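Local atomic coordinates of UPF0255 protein frsA (Vibrio vulnificus, PDB entry 4I4C), a protein that probably hydrolyses carboxylic esters as a member of the FrsA family of alpha/beta-hydrolase-fold serine esterases. Residues Ala20-Ala25 and Leu87-Gly92; Ala72-Ser77 and Ala99-Arg104; Ile167-Glu172 and Leu184-Thr189; Asp228-Gly233 and Ser245-Ala250. All blocks are in the same frame, centred on the assembly; numbering follows the deposited sequence.

Interaction 1. Residues Ala20-Ala25 and Leu87-Gly92; sequences AKETSA and LDTVMG
Glu-22, the N-cap residue of the short helix 23-26, lays its carboxylate against Thr-89 in the loop between helices 64-75 and 98-114, so a helix cap doubles as the contact surface. CG of Glu-22 stands anti to the backbone N (chi1 -167°), and the bend at chi2 brings CD back toward the helix start, within reach of Ser-24. Ser-24 N donates to OE2 at 3.0 Å, nearly straight but from above the carboxylate plane, while Ser-24 OG donates to the syn lone pair of OE1. Thr-82 OG1 is a further partner of OE1. Across the contact the two side chains meet at a slant: CG2 of Thr-89 touches Glu-22 OE2 at 3.5 Å and Ser-24 OG at 3.3 Å, and CB of Thr-89 rests on the carboxylate carbon CD of Glu-22. The hydroxyl of Thr-89 is engaged within its own loop, with Trp-86 O and Asp-83 N. Farther out, CB of Glu-22 packs on CG of Met-91 at 4.1 Å. No direct hydrogen bond joins the two segments; water does this work. One molecule donates to Ala-20 O and accepts from Gly-92 N at 2.7 Å; a second sits 2.6 Å from Glu-22 OE2, within bonding reach of Thr-23 OG1 and, weakly, of Asp-88 O, and cannot serve every acceptor around it. Asp-88 itself is held by Arg-50 and Tyr-49. The buried carboxylate is thus gripped by backbone and side-chain donors, which would be expected to stabilise its negative charge, while the threonine methyl covers it with apolar surface.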
# COMPACT_ATOMS: atom_id res chain seq x y z
N ALA A 20 25.92 -1.32 -1.01
CA ALA A 20 24.84 -2.30 -0.85
C ALA A 20 24.39 -2.92 -2.18
O ALA A 20 24.44 -2.29 -3.23
CB ALA A 20 23.67 -1.70 -0.12
N LYS A 21 23.95 -4.18 -2.11
CA LYS A 21 23.50 -4.90 -3.29
C LYS A 21 22.26 -4.21 -3.87
O LYS A 21 21.35 -3.83 -3.14
CB LYS A 21 23.20 -6.36 -2.93
CG LYS A 21 23.26 -7.32 -4.10
CD LYS A 21 23.07 -8.76 -3.62
CE LYS A 21 23.56 -9.77 -4.65
NZ LYS A 21 22.90 -9.62 -5.98
N GLU A 22 22.25 -4.03 -5.19
CA GLU A 22 21.19 -3.26 -5.84
C GLU A 22 19.88 -4.04 -5.91
O GLU A 22 19.85 -5.23 -6.23
CB GLU A 22 21.62 -2.82 -7.23
CG GLU A 22 20.72 -1.75 -7.84
CD GLU A 22 19.52 -2.33 -8.57
OE1 GLU A 22 19.69 -3.34 -9.30
OE2 GLU A 22 18.40 -1.77 -8.43
N THR A 23 18.80 -3.31 -5.65
CA THR A 23 17.43 -3.83 -5.58
C THR A 23 17.05 -4.86 -6.64
O THR A 23 16.60 -5.96 -6.30
CB THR A 23 16.40 -2.68 -5.62
OG1 THR A 23 16.77 -1.69 -4.64
CG2 THR A 23 14.98 -3.17 -5.31
N SER A 24 17.24 -4.53 -7.91
CA SER A 24 16.83 -5.45 -8.97
C SER A 24 17.63 -6.76 -9.01
O SER A 24 17.26 -7.69 -9.72
CB SER A 24 16.81 -4.76 -10.34
OG SER A 24 18.12 -4.54 -10.85
N ALA A 25 18.71 -6.85 -8.23
CA ALA A 25 19.62 -7.98 -8.29
C ALA A 25 19.44 -8.87 -7.07
O ALA A 25 20.03 -9.94 -6.98
CB ALA A 25 21.09 -7.48 -8.38
N LEU A 87 16.71 2.41 -15.88
CA LEU A 87 17.32 3.66 -15.39
C LEU A 87 17.48 3.76 -13.88
O LEU A 87 18.42 4.37 -13.38
CB LEU A 87 16.56 4.87 -15.95
CG LEU A 87 16.52 4.90 -17.47
CD1 LEU A 87 15.67 6.03 -18.00
CD2 LEU A 87 17.94 4.97 -18.03
N ASP A 88 16.56 3.15 -13.14
CA ASP A 88 16.58 3.18 -11.68
C ASP A 88 17.51 2.13 -11.03
O ASP A 88 17.44 1.92 -9.81
CB ASP A 88 15.16 3.01 -11.13
CG ASP A 88 14.46 1.79 -11.70
OD1 ASP A 88 14.64 1.52 -12.91
OD2 ASP A 88 13.75 1.09 -10.94
N THR A 89 18.38 1.48 -11.79
CA THR A 89 19.25 0.48 -11.15
C THR A 89 20.73 0.87 -10.99
O THR A 89 21.59 -0.00 -10.98
CB THR A 89 19.14 -0.93 -11.80
OG1 THR A 89 19.68 -0.91 -13.13
CG2 THR A 89 17.67 -1.43 -11.82
N VAL A 90 21.01 2.16 -10.83
CA VAL A 90 22.36 2.56 -10.45
C VAL A 90 22.74 1.83 -9.17
O VAL A 90 21.99 1.84 -8.18
CB VAL A 90 22.48 4.10 -10.25
CG1 VAL A 90 23.70 4.45 -9.40
CG2 VAL A 90 22.53 4.80 -11.58
N MET A 91 23.92 1.21 -9.18
CA MET A 91 24.37 0.38 -8.07
C MET A 91 25.10 1.15 -6.97
O MET A 91 26.05 1.89 -7.25
CB MET A 91 25.29 -0.72 -8.60
CG MET A 91 24.64 -1.61 -9.65
SD MET A 91 25.80 -2.85 -10.28
CE MET A 91 26.64 -1.92 -11.54
N GLY A 92 24.67 0.95 -5.73
CA GLY A 92 25.36 1.52 -4.58
C GLY A 92 24.77 2.84 -4.11
O GLY A 92 24.12 3.53 -4.89
O HOH W 1 22.59 -0.42 -4.82
O HOH W 2 17.90 0.28 -6.90

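Interaction 2. Residues Ala72-Ser77 and Ala99-Arg104; sequences ARIASS and AYEWTR
This is a helix-to-helix contact in the helical region that precedes the central sheet, where the C-terminal end of helix 64-75 meets the first turns of helix 98-114. An apolar half, formed by Ile-74, the CB and CG methylenes of Glu-101, and Trp-102, lies beside a charged half of Arg-73, the Glu-101 carboxylate and Arg-104. In the first, Ile-74 and Glu-101 slide past each other in opposite directions, CG1 of Ile-74 lying 3.8 Å from CB of Glu-101. CD1 of Ile-74 goes on to NE1 of Trp-102 at 3.8 Å, approaching the indole obliquely. Ile-134 and Ala-135 of helix 121-136 also touch Trp-102.

The chain of Glu-101 bends at chi2 (-65°). The side chains of Arg-73 and Glu-101 cross at about a right angle, with CD of the extended Arg-73 3.5 Å from Glu-101 OE1. Arg-104 NH1 makes a weak, long salt bridge to the same OE1, also at 3.5 Å. Glu-101 OE2 accepts from Gly-96 N, at the approach to its own helix. Between the two arginines NH1 faces NH1 at 3.2 Å, a meeting of like charges that the nearby carboxylate probably eases; their guanidinium planes are 74° apart. Water completes the charged half, accepting from Arg-73 NH1 at 2.9 Å at the edge of the guanidinium and donating to Glu-101 OE2 at 2.6 Å.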
# COMPACT_ATOMS: atom_id res chain seq x y z
N ALA A 72 14.91 12.72 -12.65
CA ALA A 72 15.93 13.15 -13.61
C ALA A 72 17.34 12.83 -13.13
O ALA A 72 18.15 12.33 -13.90
CB ALA A 72 15.78 14.63 -13.93
N ARG A 73 17.64 13.09 -11.86
CA ARG A 73 18.97 12.76 -11.34
C ARG A 73 19.22 11.24 -11.39
O ARG A 73 20.36 10.80 -11.55
CB ARG A 73 19.16 13.29 -9.92
CG ARG A 73 19.37 14.81 -9.80
CD ARG A 73 19.44 15.20 -8.33
NE ARG A 73 19.89 16.58 -8.15
CZ ARG A 73 21.17 16.95 -8.01
NH1 ARG A 73 22.13 16.04 -8.02
NH2 ARG A 73 21.48 18.23 -7.85
N ILE A 74 18.15 10.46 -11.25
CA ILE A 74 18.22 9.00 -11.33
C ILE A 74 18.43 8.54 -12.77
O ILE A 74 19.29 7.70 -13.06
CB ILE A 74 16.92 8.34 -10.80
CG1 ILE A 74 16.82 8.46 -9.27
CG2 ILE A 74 16.83 6.87 -11.25
CD1 ILE A 74 15.44 8.03 -8.72
N ALA A 75 17.63 9.08 -13.68
CA ALA A 75 17.69 8.66 -15.08
C ALA A 75 18.91 9.23 -15.84
O ALA A 75 19.36 8.64 -16.82
CB ALA A 75 16.42 9.01 -15.78
N SER A 76 19.42 10.37 -15.38
CA SER A 76 20.57 11.05 -16.00
C SER A 76 21.91 10.50 -15.57
O SER A 76 22.93 10.90 -16.11
CB SER A 76 20.60 12.55 -15.65
OG SER A 76 19.64 13.26 -16.40
N SER A 77 21.91 9.65 -14.57
CA SER A 77 23.16 9.23 -13.96
C SER A 77 24.09 8.49 -14.94
O SER A 77 23.63 7.74 -15.80
CB SER A 77 22.92 8.39 -12.72
OG SER A 77 24.14 7.99 -12.14
N ALA A 99 17.28 4.78 -4.05
CA ALA A 99 17.20 5.08 -2.61
C ALA A 99 17.93 6.36 -2.24
O ALA A 99 17.43 7.16 -1.47
CB ALA A 99 17.72 3.93 -1.79
N TYR A 100 19.13 6.54 -2.79
CA TYR A 100 19.94 7.72 -2.47
C TYR A 100 19.22 9.01 -2.86
O TYR A 100 19.14 9.96 -2.08
CB TYR A 100 21.27 7.65 -3.21
CG TYR A 100 22.18 8.84 -2.95
CD1 TYR A 100 22.14 9.95 -3.78
CD2 TYR A 100 23.05 8.85 -1.88
CE1 TYR A 100 22.96 11.05 -3.54
CE2 TYR A 100 23.89 9.93 -1.63
CZ TYR A 100 23.83 11.03 -2.46
OH TYR A 100 24.64 12.12 -2.23
N GLU A 101 18.71 9.06 -4.08
CA GLU A 101 18.12 10.29 -4.58
C GLU A 101 16.82 10.61 -3.87
O GLU A 101 16.53 11.78 -3.61
CB GLU A 101 17.95 10.27 -6.11
CG GLU A 101 19.29 10.20 -6.91
CD GLU A 101 20.19 11.42 -6.77
OE1 GLU A 101 19.78 12.43 -6.17
OE2 GLU A 101 21.33 11.36 -7.28
N TRP A 102 16.03 9.58 -3.54
CA TRP A 102 14.75 9.84 -2.87
C TRP A 102 14.98 10.22 -1.42
O TRP A 102 14.27 11.06 -0.88
CB TRP A 102 13.78 8.65 -2.98
CG TRP A 102 13.05 8.61 -4.29
CD1 TRP A 102 13.34 7.83 -5.39
CD2 TRP A 102 11.92 9.42 -4.66
NE1 TRP A 102 12.45 8.10 -6.41
CE2 TRP A 102 11.57 9.07 -5.99
CE3 TRP A 102 11.17 10.40 -4.00
CZ2 TRP A 102 10.50 9.67 -6.67
CZ3 TRP A 102 10.10 10.99 -4.67
CH2 TRP A 102 9.78 10.62 -5.99
N THR A 103 15.99 9.63 -0.81
CA THR A 103 16.32 9.97 0.58
C THR A 103 16.83 11.41 0.68
O THR A 103 16.53 12.12 1.64
CB THR A 103 17.33 8.96 1.16
OG1 THR A 103 16.71 7.67 1.24
CG2 THR A 103 17.78 9.36 2.55
N ARG A 104 17.56 11.85 -0.35
CA ARG A 104 17.99 13.24 -0.44
C ARG A 104 16.82 14.21 -0.35
O ARG A 104 16.91 15.22 0.33
CB ARG A 104 18.69 13.51 -1.76
CG ARG A 104 20.12 13.14 -1.79
CD ARG A 104 20.70 13.57 -3.14
NE ARG A 104 21.53 14.76 -3.02
CZ ARG A 104 22.27 15.24 -4.02
NH1 ARG A 104 22.26 14.63 -5.20
NH2 ARG A 104 23.02 16.33 -3.84
O HOH W 3 22.53 13.25 -8.59

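Interaction 3. Residues Ile167-Glu172 and Leu184-Thr189; sequences IIKQLE and LHLTNT
With CG1 beside the backbone N (chi1 -54°), Ile-168 sets CG2, anti to that N, over one face of the His-185 imidazole, 4.2 Å from the ring centroid and displaced toward the rim, a CH-pi contact. CG1 of the same isoleucine reaches CD2 of the ring at 3.8 Å. These two residues form the antiparallel non-hydrogen-bonded pair, flanked by two hydrogen-bonded pairs. Ile-167 and Leu-186 exchange bonds in both directions, the one from Leu-186 N to Ile-167 O measuring 2.6 Å; Lys-169 and Leu-184 do likewise, with Lys-169 N donating to Leu-184 O at 2.8 Å.

On the sheet face bearing Ile-167, Lys-169, Leu-184 and Leu-186, CD1 of Leu-186 lies 4.1 Å from CE of Lys-169 and also meets CG2 of Ile-167. Lys-169 also makes a cation-pi contact with Tyr-260. Ile-167 CD1 extends beyond the strand pair to Thr-189 CG2 at 3.9 Å.

A second shell fixes the histidine: its ND1 is bonded with Met-224 O and its NE2 with Tyr-157 OH of helix 144-163. Strand 223-226 continues the sheet beyond Leu-184 and His-185. The arrangement is a beta hairpin, 167-175 with 178-186, forming the antiparallel margin of the otherwise parallel sheet of an alpha/beta-hydrolase fold.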
# COMPACT_ATOMS: atom_id res chain seq x y z
N ILE A 167 -4.37 14.13 16.38
CA ILE A 167 -3.88 13.17 17.35
C ILE A 167 -3.58 11.83 16.72
O ILE A 167 -4.47 11.18 16.17
CB ILE A 167 -4.88 13.00 18.50
CG1 ILE A 167 -5.16 14.36 19.16
CG2 ILE A 167 -4.38 11.98 19.50
CD1 ILE A 167 -5.89 14.26 20.48
N ILE A 168 -2.32 11.40 16.78
CA ILE A 168 -1.94 10.11 16.21
C ILE A 168 -1.31 9.21 17.25
O ILE A 168 -0.26 9.53 17.81
CB ILE A 168 -0.98 10.24 15.01
CG1 ILE A 168 -1.54 11.18 13.94
CG2 ILE A 168 -0.70 8.86 14.40
CD1 ILE A 168 -1.22 12.63 14.15
N LYS A 169 -1.95 8.08 17.51
CA LYS A 169 -1.44 7.12 18.49
C LYS A 169 -0.96 5.85 17.81
O LYS A 169 -1.64 5.29 16.95
CB LYS A 169 -2.51 6.77 19.51
CG LYS A 169 -3.05 7.95 20.30
CD LYS A 169 -4.25 7.52 21.13
CE LYS A 169 -4.94 8.70 21.81
NZ LYS A 169 -4.22 9.17 23.03
N GLN A 170 0.22 5.38 18.19
CA GLN A 170 0.70 4.10 17.71
C GLN A 170 0.24 2.99 18.67
O GLN A 170 0.61 2.99 19.84
CB GLN A 170 2.22 4.12 17.56
CG GLN A 170 2.80 2.91 16.82
CD GLN A 170 4.33 2.92 16.78
OE1 GLN A 170 4.98 2.74 17.81
NE2 GLN A 170 4.90 3.14 15.60
N LEU A 171 -0.59 2.07 18.19
CA LEU A 171 -1.07 0.96 19.01
C LEU A 171 -0.28 -0.33 18.75
O LEU A 171 0.15 -0.60 17.63
CB LEU A 171 -2.56 0.70 18.77
CG LEU A 171 -3.41 1.94 18.49
CD1 LEU A 171 -4.81 1.53 18.03
CD2 LEU A 171 -3.48 2.86 19.70
N GLU A 172 -0.10 -1.10 19.81
CA GLU A 172 0.53 -2.41 19.72
C GLU A 172 -0.44 -3.45 20.29
O GLU A 172 -0.68 -3.50 21.50
CB GLU A 172 1.87 -2.45 20.46
CG GLU A 172 2.95 -1.60 19.81
CD GLU A 172 4.32 -1.78 20.45
OE1 GLU A 172 4.40 -2.20 21.63
OE2 GLU A 172 5.33 -1.51 19.77
N LEU A 184 -3.48 5.03 14.87
CA LEU A 184 -4.81 5.63 15.02
C LEU A 184 -4.72 7.14 14.91
O LEU A 184 -4.10 7.80 15.73
CB LEU A 184 -5.41 5.23 16.37
CG LEU A 184 -6.80 5.77 16.73
CD1 LEU A 184 -7.88 5.24 15.76
CD2 LEU A 184 -7.14 5.41 18.18
N HIS A 185 -5.34 7.69 13.87
CA HIS A 185 -5.36 9.12 13.62
C HIS A 185 -6.71 9.69 14.05
O HIS A 185 -7.75 9.30 13.52
CB HIS A 185 -5.19 9.38 12.12
CG HIS A 185 -4.01 8.69 11.52
ND1 HIS A 185 -3.92 7.33 11.42
CD2 HIS A 185 -2.86 9.19 10.99
CE1 HIS A 185 -2.76 7.01 10.86
NE2 HIS A 185 -2.11 8.12 10.59
N LEU A 186 -6.70 10.63 14.99
CA LEU A 186 -7.94 11.24 15.47
C LEU A 186 -7.93 12.75 15.28
O LEU A 186 -6.89 13.39 15.40
CB LEU A 186 -8.13 10.90 16.94
CG LEU A 186 -8.10 9.41 17.26
CD1 LEU A 186 -7.31 9.18 18.53
CD2 LEU A 186 -9.52 8.86 17.39
N THR A 187 -9.09 13.34 14.98
CA THR A 187 -9.21 14.79 14.89
C THR A 187 -9.11 15.42 16.27
O THR A 187 -8.56 16.51 16.45
CB THR A 187 -10.53 15.22 14.25
OG1 THR A 187 -11.61 14.64 14.98
CG2 THR A 187 -10.60 14.75 12.80
N ASN A 188 -9.65 14.69 17.24
CA ASN A 188 -9.62 15.07 18.64
C ASN A 188 -10.06 13.88 19.47
O ASN A 188 -10.37 12.81 18.92
CB ASN A 188 -10.54 16.28 18.92
CG ASN A 188 -11.97 16.04 18.49
OD1 ASN A 188 -12.66 15.19 19.05
ND2 ASN A 188 -12.43 16.80 17.50
N THR A 189 -10.09 14.05 20.79
CA THR A 189 -10.63 13.00 21.65
C THR A 189 -11.82 13.51 22.46
O THR A 189 -12.10 13.00 23.54
CB THR A 189 -9.55 12.44 22.59
OG1 THR A 189 -8.94 13.52 23.31
CG2 THR A 189 -8.49 11.69 21.79

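Interaction 4. Residues Asp228-Gly233 and Ser245-Ala250; sequences DMPSVG and SRLHQA
Met-229 leaves its backbone with CG anti to the carbonyl carbon and then bends at chi2 (-77°), which places SD beside His-248, although its CB points away from helix 246-254. CB of Leu-247, by contrast, points toward the turn, and chi2 (-176°) sets CD1 against Pro-230. In this alpha/beta-hydrolase fold the contact joins the loop after sheet strand 223-226 to the start of helix 246-254.

The loop makes a type II beta turn from Met-229 to Val-232, closed by Val-232 N to Met-229 O at 3.1 Å. Pro-230 in the turn slides past Leu-247 in the opposite direction, its CG 3.8 Å from Leu-247 CD1; the same methyl also rests 3.8 Å from Asp-228 O. On another side of the proline, Arg-246 NH1 comes within 3.9 Å of CG. That guanidinium is already engaged by Glu-176, Pro-239 and Asp-243.

Met-229 also packs on Phe-273, which lines the hexanoic acid pocket, and its side chain lies about 7 Å from the bound acid. His-248, whose NE2 is bonded with Ser-199 OG, is crossed at about a right angle by the methionine, with SD 3.6 Å from His-248 CE1.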
# COMPACT_ATOMS: atom_id res chain seq x y z
N ASP A 228 -0.77 -2.63 8.34
CA ASP A 228 -0.04 -3.36 7.31
C ASP A 228 -0.53 -4.81 7.17
O ASP A 228 -0.63 -5.54 8.16
CB ASP A 228 1.45 -3.38 7.65
CG ASP A 228 2.14 -2.04 7.42
OD1 ASP A 228 2.02 -1.48 6.31
OD2 ASP A 228 2.82 -1.54 8.36
N MET A 229 -0.82 -5.22 5.94
CA MET A 229 -1.14 -6.61 5.61
C MET A 229 -0.02 -7.52 6.11
O MET A 229 1.12 -7.08 6.24
CB MET A 229 -1.24 -6.78 4.09
CG MET A 229 -2.42 -6.09 3.44
SD MET A 229 -3.91 -7.05 3.73
CE MET A 229 -3.66 -8.40 2.57
N PRO A 230 -0.34 -8.80 6.40
CA PRO A 230 0.73 -9.74 6.79
C PRO A 230 1.87 -9.78 5.77
O PRO A 230 1.57 -9.82 4.57
CB PRO A 230 -0.00 -11.09 6.84
CG PRO A 230 -1.42 -10.73 7.13
CD PRO A 230 -1.68 -9.40 6.47
N SER A 231 3.12 -9.75 6.25
CA SER A 231 4.38 -9.79 5.46
C SER A 231 4.86 -8.40 5.06
O SER A 231 5.99 -8.24 4.56
CB SER A 231 4.28 -10.68 4.22
OG SER A 231 3.50 -10.06 3.21
N VAL A 232 4.00 -7.41 5.27
CA VAL A 232 4.28 -6.03 4.89
C VAL A 232 4.59 -5.15 6.10
O VAL A 232 3.87 -5.20 7.11
CB VAL A 232 3.05 -5.41 4.17
CG1 VAL A 232 3.26 -3.91 3.91
CG2 VAL A 232 2.75 -6.14 2.88
N GLY A 233 5.65 -4.35 6.00
CA GLY A 233 6.01 -3.35 7.00
C GLY A 233 6.13 -3.84 8.42
O GLY A 233 6.85 -4.80 8.70
N SER A 245 -6.78 -11.88 6.25
CA SER A 245 -7.55 -10.82 6.89
C SER A 245 -7.34 -10.89 8.40
O SER A 245 -7.81 -10.04 9.16
CB SER A 245 -9.04 -10.94 6.54
OG SER A 245 -9.54 -12.23 6.85
N ARG A 246 -6.62 -11.94 8.80
CA ARG A 246 -6.23 -12.29 10.16
C ARG A 246 -5.97 -11.11 11.10
O ARG A 246 -6.53 -11.03 12.20
CB ARG A 246 -4.93 -13.10 10.07
CG ARG A 246 -4.75 -14.21 11.06
CD ARG A 246 -3.83 -15.28 10.47
NE ARG A 246 -2.40 -15.04 10.66
CZ ARG A 246 -1.56 -14.62 9.72
NH1 ARG A 246 -2.01 -14.37 8.49
NH2 ARG A 246 -0.27 -14.46 10.00
N LEU A 247 -5.07 -10.22 10.69
CA LEU A 247 -4.61 -9.14 11.55
C LEU A 247 -5.68 -8.07 11.70
O LEU A 247 -5.85 -7.49 12.77
CB LEU A 247 -3.30 -8.55 11.01
CG LEU A 247 -2.13 -9.49 10.70
CD1 LEU A 247 -0.88 -8.70 10.26
CD2 LEU A 247 -1.79 -10.38 11.88
N HIS A 248 -6.41 -7.82 10.62
CA HIS A 248 -7.51 -6.85 10.66
C HIS A 248 -8.65 -7.28 11.59
O HIS A 248 -9.29 -6.44 12.24
CB HIS A 248 -8.02 -6.59 9.25
CG HIS A 248 -6.99 -5.99 8.35
ND1 HIS A 248 -6.14 -6.75 7.59
CD2 HIS A 248 -6.65 -4.70 8.12
CE1 HIS A 248 -5.33 -5.96 6.91
NE2 HIS A 248 -5.62 -4.71 7.21
N GLN A 249 -8.90 -8.58 11.66
CA GLN A 249 -9.95 -9.12 12.51
C GLN A 249 -9.57 -8.88 13.96
O GLN A 249 -10.41 -8.50 14.79
CB GLN A 249 -10.13 -10.61 12.25
CG GLN A 249 -11.14 -11.26 13.16
CD GLN A 249 -11.93 -12.31 12.45
OE1 GLN A 249 -11.37 -13.16 11.75
NE2 GLN A 249 -13.25 -12.25 12.58
N ALA A 250 -8.29 -9.08 14.25
CA ALA A 250 -7.77 -8.88 15.60
C ALA A 250 -7.78 -7.40 15.95
O ALA A 250 -8.07 -7.04 17.08
CB ALA A 250 -6.35 -9.46 15.73

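From the N terminus, the chain first opens interaction 1 at 20-25 and then interaction 2 at 72-77; segment 87-92 closes the first before 99-104 closes the second, so the two loops cross. They also touch, Val-90 CG2 lying 3.6 Å from Ser-77 OG, and together they tie the N-terminal segment, the 87-92 loop and two helices into one helical region. Interactions 3 and 4 follow in series, each closing a short loop: the first pairs the strands of the hairpin at the sheet margin, the second brings the loop after strand 223-226 onto helix 246-254. Their centres are 19 Å apart, whereas interactions 2 and 4 lie on opposite sides of the chain's centre.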